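Local structure of RNA-dependent RNA Polymerase (Bombyx mori cytoplasmic polyhedrosis virus, 6TZ0) at residues F23-E27 and L832-W836; T30-N35 and A786-R791; A571-P577 and N603-C609. The protein catalyses RNA-directed synthesis of RNA, acting in both transcription and replication of the double-stranded viral genome. One frame throughout, in Å; residues are numbered along the deposited sequence.

Contact 1: residues F23-E27 and L832-W836; sequences FKEIE and LPLAW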
loop_
_atom_site.group_PDB
_atom_site.type_symbol
_atom_site.label_atom_id
_atom_site.label_comp_id
_atom_site.label_asym_id
_atom_site.label_seq_id
_atom_site.Cartn_x
_atom_site.Cartn_y
_atom_site.Cartn_z
ATOM N N PHE A 23 2.171 -48.379 3.768
ATOM C CA PHE A 23 2.630 -47.098 4.292
ATOM C C PHE A 23 4.152 -47.023 4.298
ATOM O O PHE A 23 4.733 -45.978 3.977
ATOM C CB PHE A 23 2.056 -46.898 5.695
ATOM C CG PHE A 23 2.327 -45.548 6.288
ATOM C CD1 PHE A 23 1.648 -44.432 5.835
ATOM C CD2 PHE A 23 3.228 -45.402 7.324
ATOM C CE1 PHE A 23 1.884 -43.193 6.381
ATOM C CE2 PHE A 23 3.467 -44.163 7.873
ATOM C CZ PHE A 23 2.788 -43.061 7.407
ATOM N N LYS A 24 4.810 -48.136 4.638
ATOM C CA LYS A 24 6.267 -48.198 4.623
ATOM C C LYS A 24 6.816 -48.100 3.207
ATOM O O LYS A 24 7.880 -47.512 2.991
ATOM C CB LYS A 24 6.723 -49.497 5.289
ATOM C CG LYS A 24 8.223 -49.668 5.414
ATOM C CD LYS A 24 8.558 -50.934 6.177
ATOM C CE LYS A 24 8.242 -52.167 5.347
ATOM N NZ LYS A 24 9.146 -52.285 4.171
ATOM N N GLU A 25 6.082 -48.633 2.231
ATOM C CA GLU A 25 6.511 -48.584 0.838
ATOM C C GLU A 25 6.478 -47.160 0.290
ATOM O O GLU A 25 7.423 -46.723 -0.383
ATOM C CB GLU A 25 5.614 -49.505 0.018
ATOM C CG GLU A 25 6.027 -49.701 -1.408
ATOM C CD GLU A 25 5.120 -50.682 -2.125
ATOM O OE1 GLU A 25 4.124 -51.125 -1.516
ATOM O OE2 GLU A 25 5.411 -51.027 -3.287
ATOM N N ILE A 26 5.401 -46.423 0.575
ATOM C CA ILE A 26 5.304 -45.020 0.184
ATOM C C ILE A 26 6.341 -44.187 0.920
ATOM O O ILE A 26 6.943 -43.273 0.343
ATOM C CB ILE A 26 3.871 -44.509 0.428
ATOM C CG1 ILE A 26 2.899 -45.252 -0.474
ATOM C CG2 ILE A 26 3.743 -43.013 0.188
ATOM C CD1 ILE A 26 3.176 -45.046 -1.943
ATOM N N GLU A 27 6.589 -44.518 2.190
ATOM C CA GLU A 27 7.610 -43.830 2.974
ATOM C C GLU A 27 8.995 -44.011 2.360
ATOM O O GLU A 27 9.738 -43.037 2.185
ATOM C CB GLU A 27 7.561 -44.352 4.408
ATOM C CG GLU A 27 8.437 -43.624 5.379
ATOM C CD GLU A 27 8.212 -44.057 6.811
ATOM O OE1 GLU A 27 7.402 -44.980 7.035
ATOM O OE2 GLU A 27 8.833 -43.460 7.716
ATOM N N LEU A 832 12.146 -36.871 8.190
ATOM C CA LEU A 832 11.026 -37.119 9.076
ATOM C C LEU A 832 10.101 -38.183 8.489
ATOM O O LEU A 832 10.020 -38.335 7.268
ATOM C CB LEU A 832 10.282 -35.811 9.342
ATOM C CG LEU A 832 9.890 -34.865 8.204
ATOM C CD1 LEU A 832 8.543 -35.190 7.571
ATOM C CD2 LEU A 832 9.909 -33.440 8.723
ATOM N N PRO A 833 9.434 -38.968 9.334
ATOM C CA PRO A 833 8.502 -39.974 8.817
ATOM C C PRO A 833 7.238 -39.328 8.277
ATOM O O PRO A 833 6.937 -38.164 8.542
ATOM C CB PRO A 833 8.202 -40.842 10.041
ATOM C CG PRO A 833 8.421 -39.940 11.194
ATOM C CD PRO A 833 9.558 -39.049 10.801
ATOM N N LEU A 834 6.484 -40.116 7.504
ATOM C CA LEU A 834 5.248 -39.599 6.928
ATOM C C LEU A 834 4.145 -39.429 7.959
ATOM O O LEU A 834 3.155 -38.752 7.673
ATOM C CB LEU A 834 4.737 -40.501 5.807
ATOM C CG LEU A 834 5.510 -40.553 4.503
ATOM C CD1 LEU A 834 4.784 -41.459 3.548
ATOM C CD2 LEU A 834 5.633 -39.173 3.938
ATOM N N ALA A 835 4.286 -40.017 9.148
ATOM C CA ALA A 835 3.288 -39.819 10.189
ATOM C C ALA A 835 3.329 -38.415 10.772
ATOM O O ALA A 835 2.368 -38.008 11.426
ATOM C CB ALA A 835 3.473 -40.847 11.302
ATOM N N TRP A 836 4.408 -37.666 10.537
ATOM C CA TRP A 836 4.496 -36.289 11.008
ATOM C C TRP A 836 3.521 -35.375 10.277
ATOM O O TRP A 836 3.139 -34.327 10.809
ATOM C CB TRP A 836 5.925 -35.777 10.833
ATOM C CG TRP A 836 6.132 -34.412 11.366
ATOM C CD1 TRP A 836 6.299 -34.054 12.668
ATOM C CD2 TRP A 836 6.087 -33.198 10.618
ATOM N NE1 TRP A 836 6.418 -32.693 12.771
ATOM C CE2 TRP A 836 6.281 -32.143 11.524
ATOM C CE3 TRP A 836 5.906 -32.902 9.266
ATOM C CZ2 TRP A 836 6.312 -30.815 11.121
ATOM C CZ3 TRP A 836 5.942 -31.590 8.868
ATOM C CH2 TRP A 836 6.143 -30.561 9.790
#
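Leu834 reaches from a short 3-10 turn onto the flank of the helix that carries Phe23, Ile26 and Glu27, a compact example of one branched side chain filling the angle between three helix residues. Its CB lies 3.6 Å from CZ of Phe23, while CD1 runs on to the helix backbone, 3.7 Å from CA of Glu27. The same CD1 meets CG2 of Ile26 at 3.8 Å, the two side chains crossing at about a right angle. The aromatic ring is brought across because CG of Phe23 is anti to the backbone N (chi1 -173°); its rim then presents itself in plane to the backbone N of Ala835. The Phe23, Ile26 and Leu834 side chains are buried and meet through apolar carbons.

The other flank is looser. Partly exposed Glu27 stretches alongside Pro833, both pointing the same way, and its OE2 is 3.6 Å from CB of Pro833, with no hydrogen bond joining the two segments. Beyond the contact, Phe23 meets the Phe18 ring edge-to-face and Ile26 packs on Phe12 of helix 11-15. Leu834 touches Phe782 in helix 774-786, and Ala835 packs on Phe902 of helix 902-911, so the turn lies wedged among helices 20-35, 774-786 and 902-911.

Contact 2: residues T30-N35 and A786-R791; sequences TAKLAN and AICLRR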
loop_
_atom_site.group_PDB
_atom_site.type_symbol
_atom_site.label_atom_id
_atom_site.label_comp_id
_atom_site.label_asym_id
_atom_site.label_seq_id
_atom_site.Cartn_x
_atom_site.Cartn_y
_atom_site.Cartn_z
ATOM N N THR A 30 9.034 -42.126 -1.332
ATOM C CA THR A 30 9.088 -40.674 -1.222
ATOM C C THR A 30 10.364 -40.209 -0.532
ATOM O O THR A 30 10.861 -39.118 -0.835
ATOM C CB THR A 30 7.850 -40.158 -0.493
ATOM O OG1 THR A 30 7.740 -40.802 0.779
ATOM C CG2 THR A 30 6.599 -40.427 -1.316
ATOM N N ALA A 31 10.941 -41.033 0.351
ATOM C CA ALA A 31 12.267 -40.727 0.877
ATOM C C ALA A 31 13.331 -40.816 -0.211
ATOM O O ALA A 31 14.257 -39.995 -0.251
ATOM C CB ALA A 31 12.598 -41.678 2.021
ATOM N N LYS A 32 13.210 -41.805 -1.102
ATOM C CA LYS A 32 14.174 -41.953 -2.188
ATOM C C LYS A 32 14.065 -40.802 -3.181
ATOM O O LYS A 32 15.068 -40.380 -3.766
ATOM C CB LYS A 32 13.965 -43.302 -2.881
ATOM C CG LYS A 32 14.979 -43.644 -3.956
ATOM C CD LYS A 32 14.740 -45.044 -4.502
ATOM C CE LYS A 32 15.622 -45.332 -5.709
ATOM N NZ LYS A 32 17.069 -45.362 -5.359
ATOM N N LEU A 33 12.859 -40.266 -3.374
ATOM C CA LEU A 33 12.740 -39.077 -4.214
ATOM C C LEU A 33 13.199 -37.813 -3.499
ATOM O O LEU A 33 13.647 -36.868 -4.153
ATOM C CB LEU A 33 11.310 -38.900 -4.711
ATOM C CG LEU A 33 10.883 -39.912 -5.762
ATOM C CD1 LEU A 33 9.456 -39.658 -6.177
ATOM C CD2 LEU A 33 11.813 -39.846 -6.954
ATOM N N ALA A 34 13.094 -37.758 -2.172
ATOM C CA ALA A 34 13.501 -36.549 -1.469
ATOM C C ALA A 34 15.000 -36.472 -1.207
ATOM O O ALA A 34 15.520 -35.366 -1.034
ATOM C CB ALA A 34 12.748 -36.432 -0.144
ATOM N N ASN A 35 15.710 -37.601 -1.176
ATOM C CA ASN A 35 17.102 -37.571 -0.726
ATOM C C ASN A 35 18.077 -37.162 -1.829
ATOM O O ASN A 35 18.768 -36.146 -1.706
ATOM C CB ASN A 35 17.494 -38.927 -0.141
ATOM C CG ASN A 35 16.876 -39.172 1.215
ATOM O OD1 ASN A 35 16.819 -38.274 2.054
ATOM N ND2 ASN A 35 16.403 -40.389 1.437
ATOM N N ALA A 786 5.273 -34.966 1.177
ATOM C CA ALA A 786 6.092 -36.167 1.272
ATOM C C ALA A 786 7.423 -36.047 0.550
ATOM O O ALA A 786 8.366 -36.766 0.897
ATOM C CB ALA A 786 5.334 -37.367 0.706
ATOM N N ILE A 787 7.523 -35.157 -0.428
ATOM C CA ILE A 787 8.786 -34.995 -1.133
ATOM C C ILE A 787 9.492 -33.671 -0.826
ATOM O O ILE A 787 10.651 -33.655 -0.425
ATOM C CB ILE A 787 8.577 -35.156 -2.650
ATOM C CG1 ILE A 787 8.247 -36.612 -2.973
ATOM C CG2 ILE A 787 9.804 -34.701 -3.419
ATOM C CD1 ILE A 787 7.513 -36.800 -4.279
ATOM N N CYS A 788 8.778 -32.567 -1.005
ATOM C CA CYS A 788 9.317 -31.225 -0.776
ATOM C C CYS A 788 9.693 -30.819 0.650
ATOM O O CYS A 788 10.707 -30.160 0.855
ATOM C CB CYS A 788 8.383 -30.174 -1.382
ATOM S SG CYS A 788 8.117 -30.385 -3.154
ATOM N N LEU A 789 8.875 -31.190 1.625
ATOM C CA LEU A 789 9.116 -30.804 3.017
ATOM C C LEU A 789 9.724 -31.878 3.924
ATOM O O LEU A 789 9.753 -31.712 5.139
ATOM C CB LEU A 789 7.819 -30.285 3.645
ATOM C CG LEU A 789 7.041 -29.225 2.864
ATOM C CD1 LEU A 789 5.676 -29.009 3.494
ATOM C CD2 LEU A 789 7.808 -27.915 2.811
ATOM N N ARG A 790 10.201 -32.972 3.347
ATOM C CA ARG A 790 10.738 -34.079 4.140
ATOM C C ARG A 790 12.216 -34.076 4.566
ATOM O O ARG A 790 12.635 -34.973 5.292
ATOM C CB ARG A 790 10.412 -35.401 3.444
ATOM C CG ARG A 790 10.490 -36.608 4.356
ATOM C CD ARG A 790 9.774 -37.792 3.740
ATOM N NE ARG A 790 9.895 -38.981 4.570
ATOM C CZ ARG A 790 9.385 -40.162 4.249
ATOM N NH1 ARG A 790 8.718 -40.305 3.115
ATOM N NH2 ARG A 790 9.540 -41.195 5.059
ATOM N N ARG A 791 13.001 -33.088 4.148
ATOM C CA ARG A 791 14.429 -33.089 4.492
ATOM C C ARG A 791 14.893 -32.081 5.540
ATOM O O ARG A 791 14.616 -30.889 5.441
ATOM C CB ARG A 791 15.269 -32.887 3.233
ATOM C CG ARG A 791 15.194 -34.024 2.237
ATOM C CD ARG A 791 16.390 -33.968 1.307
ATOM N NE ARG A 791 17.631 -33.856 2.064
ATOM C CZ ARG A 791 18.840 -34.027 1.545
ATOM N NH1 ARG A 791 19.913 -33.909 2.312
ATOM N NH2 ARG A 791 18.976 -34.321 0.260
#
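Arg790 crosses toward Thr30, Ala31 and Ala34, and its course illustrates how a buried arginine can be held by different neighbours along its length. At its root, CB is 4.4 Å from CB of Ala34. The chain then stays extended as far as NE, with CG anti to the backbone N (chi1 -161°), which brings the guanidinium up against the helix. On the way, CG and CD pass the backbone O of Leu832, and NE gives its hydrogen bond to that same oxygen, outside the contact. Next, CZ stands 4.2 Å from CB of Ala31, the methyl sitting over the centre of one guanidinium face. NH1 comes in plane to the Thr30 hydroxyl, the two side chains crossing at about a right angle, and also packs on CD2 of Leu834; the angle to the hydroxyl is too poor for a hydrogen bond, and OG1 of Thr30 is bonded instead to the backbone O of Ile26. NH2 has a long, weak ion pair with OE2 of Glu27, one turn before Ala31.

Around it the packing is carbon on carbon: CG2 of Thr30 rests 3.9 Å from CB of Ala786, and CD1 of Leu33 meets CD1 of Ile787 at 3.9 Å. CB of Ala34 makes a van der Waals contact, 3.5 Å from the backbone O of Ile787. Arg791 runs beside Ala34 and Asn35 and belongs to an ATP-binding site completed in part by Arg147 and Arg37. The segment links helix 774-786 to strand 791-795 while resting on helix 20-35, with Ala154 of helix 145-160 touching Ile787 and Ile831 of strand 827-831 touching Ala31 and Asn35.

Contact 3: residues A571-P577 and N603-C609; sequences ASKCTVP and NAAWQAC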
loop_
_atom_site.group_PDB
_atom_site.type_symbol
_atom_site.label_atom_id
_atom_site.label_comp_id
_atom_site.label_asym_id
_atom_site.label_seq_id
_atom_site.Cartn_x
_atom_site.Cartn_y
_atom_site.Cartn_z
ATOM N N ALA A 571 -12.492 20.582 5.897
ATOM C CA ALA A 571 -11.483 21.202 6.743
ATOM C C ALA A 571 -11.864 22.618 7.139
ATOM O O ALA A 571 -11.525 23.059 8.240
ATOM C CB ALA A 571 -10.136 21.201 6.028
ATOM N N SER A 572 -12.566 23.342 6.271
ATOM C CA SER A 572 -13.021 24.673 6.643
ATOM C C SER A 572 -14.167 24.601 7.639
ATOM O O SER A 572 -14.261 25.441 8.540
ATOM C CB SER A 572 -13.449 25.448 5.405
ATOM O OG SER A 572 -14.639 24.905 4.874
ATOM N N LYS A 573 -15.046 23.601 7.509
ATOM C CA LYS A 573 -16.184 23.536 8.423
ATOM C C LYS A 573 -15.824 23.069 9.830
ATOM O O LYS A 573 -16.587 23.338 10.760
ATOM C CB LYS A 573 -17.282 22.632 7.866
ATOM C CG LYS A 573 -18.098 23.253 6.753
ATOM C CD LYS A 573 -19.139 22.285 6.241
ATOM C CE LYS A 573 -20.098 22.957 5.271
ATOM N NZ LYS A 573 -19.441 23.406 4.018
ATOM N N CYS A 574 -14.699 22.391 10.025
ATOM C CA CYS A 574 -14.440 21.765 11.313
ATOM C C CYS A 574 -13.778 22.745 12.280
ATOM O O CYS A 574 -13.560 23.917 11.972
ATOM C CB CYS A 574 -13.590 20.507 11.139
ATOM S SG CYS A 574 -11.928 20.771 10.522
ATOM N N THR A 575 -13.477 22.258 13.485
ATOM C CA THR A 575 -12.814 23.049 14.526
ATOM C C THR A 575 -11.807 22.126 15.209
ATOM O O THR A 575 -12.129 21.461 16.197
ATOM C CB THR A 575 -13.827 23.613 15.514
ATOM O OG1 THR A 575 -14.820 24.362 14.806
ATOM C CG2 THR A 575 -13.151 24.542 16.511
ATOM N N VAL A 576 -10.594 22.073 14.668
ATOM C CA VAL A 576 -9.548 21.181 15.166
ATOM C C VAL A 576 -8.292 21.996 15.435
ATOM O O VAL A 576 -7.635 22.440 14.487
ATOM C CB VAL A 576 -9.240 20.045 14.173
ATOM C CG1 VAL A 576 -8.077 19.199 14.667
ATOM C CG2 VAL A 576 -10.451 19.167 13.948
ATOM N N PRO A 577 -7.925 22.240 16.685
ATOM C CA PRO A 577 -6.600 22.786 16.966
ATOM C C PRO A 577 -5.603 21.665 17.210
ATOM O O PRO A 577 -5.972 20.536 17.544
ATOM C CB PRO A 577 -6.827 23.599 18.242
ATOM C CG PRO A 577 -7.885 22.838 18.944
ATOM C CD PRO A 577 -8.782 22.261 17.882
ATOM N N ASN A 603 -8.183 26.866 11.521
ATOM C CA ASN A 603 -7.780 25.826 12.455
ATOM C C ASN A 603 -6.602 25.029 11.892
ATOM O O ASN A 603 -6.118 25.287 10.790
ATOM C CB ASN A 603 -8.967 24.935 12.828
ATOM C CG ASN A 603 -9.621 24.260 11.640
ATOM O OD1 ASN A 603 -9.228 24.443 10.508
ATOM N ND2 ASN A 603 -10.617 23.444 11.913
ATOM N N ALA A 604 -6.144 24.034 12.656
ATOM C CA ALA A 604 -4.898 23.346 12.331
ATOM C C ALA A 604 -5.054 22.411 11.139
ATOM O O ALA A 604 -4.150 22.311 10.296
ATOM C CB ALA A 604 -4.408 22.564 13.545
ATOM N N ALA A 605 -6.188 21.712 11.065
ATOM C CA ALA A 605 -6.407 20.728 10.013
ATOM C C ALA A 605 -6.515 21.375 8.644
ATOM O O ALA A 605 -6.053 20.807 7.654
ATOM C CB ALA A 605 -7.666 19.927 10.310
ATOM N N TRP A 606 -7.087 22.574 8.578
ATOM C CA TRP A 606 -7.239 23.251 7.299
ATOM C C TRP A 606 -5.914 23.843 6.836
ATOM O O TRP A 606 -5.632 23.874 5.633
ATOM C CB TRP A 606 -8.378 24.262 7.436
ATOM C CG TRP A 606 -8.749 25.110 6.293
ATOM C CD1 TRP A 606 -8.679 24.791 4.977
ATOM C CD2 TRP A 606 -9.497 26.320 6.368
ATOM N NE1 TRP A 606 -9.217 25.794 4.219
ATOM C CE2 TRP A 606 -9.740 26.742 5.054
ATOM C CE3 TRP A 606 -9.947 27.113 7.425
ATOM C CZ2 TRP A 606 -10.403 27.924 4.765
ATOM C CZ3 TRP A 606 -10.601 28.288 7.134
ATOM C CH2 TRP A 606 -10.824 28.681 5.818
ATOM N N GLN A 607 -5.041 24.201 7.783
ATOM C CA GLN A 607 -3.661 24.550 7.453
ATOM C C GLN A 607 -2.912 23.359 6.874
ATOM O O GLN A 607 -2.213 23.487 5.861
ATOM C CB GLN A 607 -2.923 25.051 8.690
ATOM C CG GLN A 607 -3.416 26.348 9.248
ATOM C CD GLN A 607 -2.685 26.733 10.501
ATOM O OE1 GLN A 607 -1.748 26.065 10.912
ATOM N NE2 GLN A 607 -3.147 27.783 11.152
ATOM N N ALA A 608 -3.051 22.190 7.510
ATOM C CA ALA A 608 -2.356 20.994 7.035
ATOM C C ALA A 608 -2.859 20.556 5.668
ATOM O O ALA A 608 -2.059 20.220 4.788
ATOM C CB ALA A 608 -2.514 19.858 8.040
ATOM N N CYS A 609 -4.175 20.581 5.463
ATOM C CA CYS A 609 -4.735 20.155 4.189
ATOM C C CYS A 609 -4.409 21.135 3.073
ATOM O O CYS A 609 -4.132 20.718 1.945
ATOM C CB CYS A 609 -6.241 19.964 4.318
ATOM S SG CYS A 609 -6.682 18.587 5.366
#
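The backbone N of Ala604 donates to the backbone O of Val576, at 2.8 Å and with an N-H...O angle of 151°, the one hydrogen bond across the segments that is not weak. It ties the first turn of one helix to the loop that leaves another. Just before that turn stands Asn603, whose amide works in two directions. OD1 accepts from the backbone N of Trp606 at 3.4 Å, a weak capping bond that occupies an N-H otherwise lacking a partner in the helix. On the other branch, ND2 gives a weak hydrogen bond to SG of Cys574 (3.3 Å, N-H...S 143°). With CG set between the backbone N and the carbonyl carbon, the amide is folded over the start of its own helix and still touches the facing loop.

Packing spreads outward from there. CB of Ala605 faces CB of Val576 at 4.2 Å. The small Ala571 lets its helix approach the backbone of Trp606, its CB lying 3.8 Å from both CA and CB of Trp606. The indole extends beyond this point, its CG anti to the backbone N, and lays one face against Ser572. CB of Ser572 stands 3.9 Å above the centroid of the six-membered ring, 11° from its normal, a CH-pi contact. The ring nitrogen NE1 is bonded to the backbone O of Leu381, and the hydroxyl of Ser572 turns back to the backbone O of Asp569. Helix 401-409 borders the loop side, where OD1 of Asn409 accepts a hydrogen bond from the backbone N of Thr575. The arrangement is an asparagine N-cap joined to a helix-to-helix packing contact, within the central polymerase domain and away from the annotated nucleotide and metal sites.

Overall arrangement
Contacts 1 and 2 form one continuous patch, their centres about 10 Å apart, because both use successive parts of helix 20-35; between them CD2 of Leu834 lies 3.7 Å from CB of Ala786. Together they bring helix 20-35 against two regions some 750 to 800 residues further along the chain. Contact 2 contains Arg791 of the ATP-binding site, whose side chain is about 4 Å from that of Arg147 and about 11 Å from that of Leu834 in contact 1; no ATP is bound to this chain. Contact 3 lies on the opposite side of the chain's centre, about 63 Å centre to centre from contact 2 and about 67 Å from contact 1, within the catalytic domain.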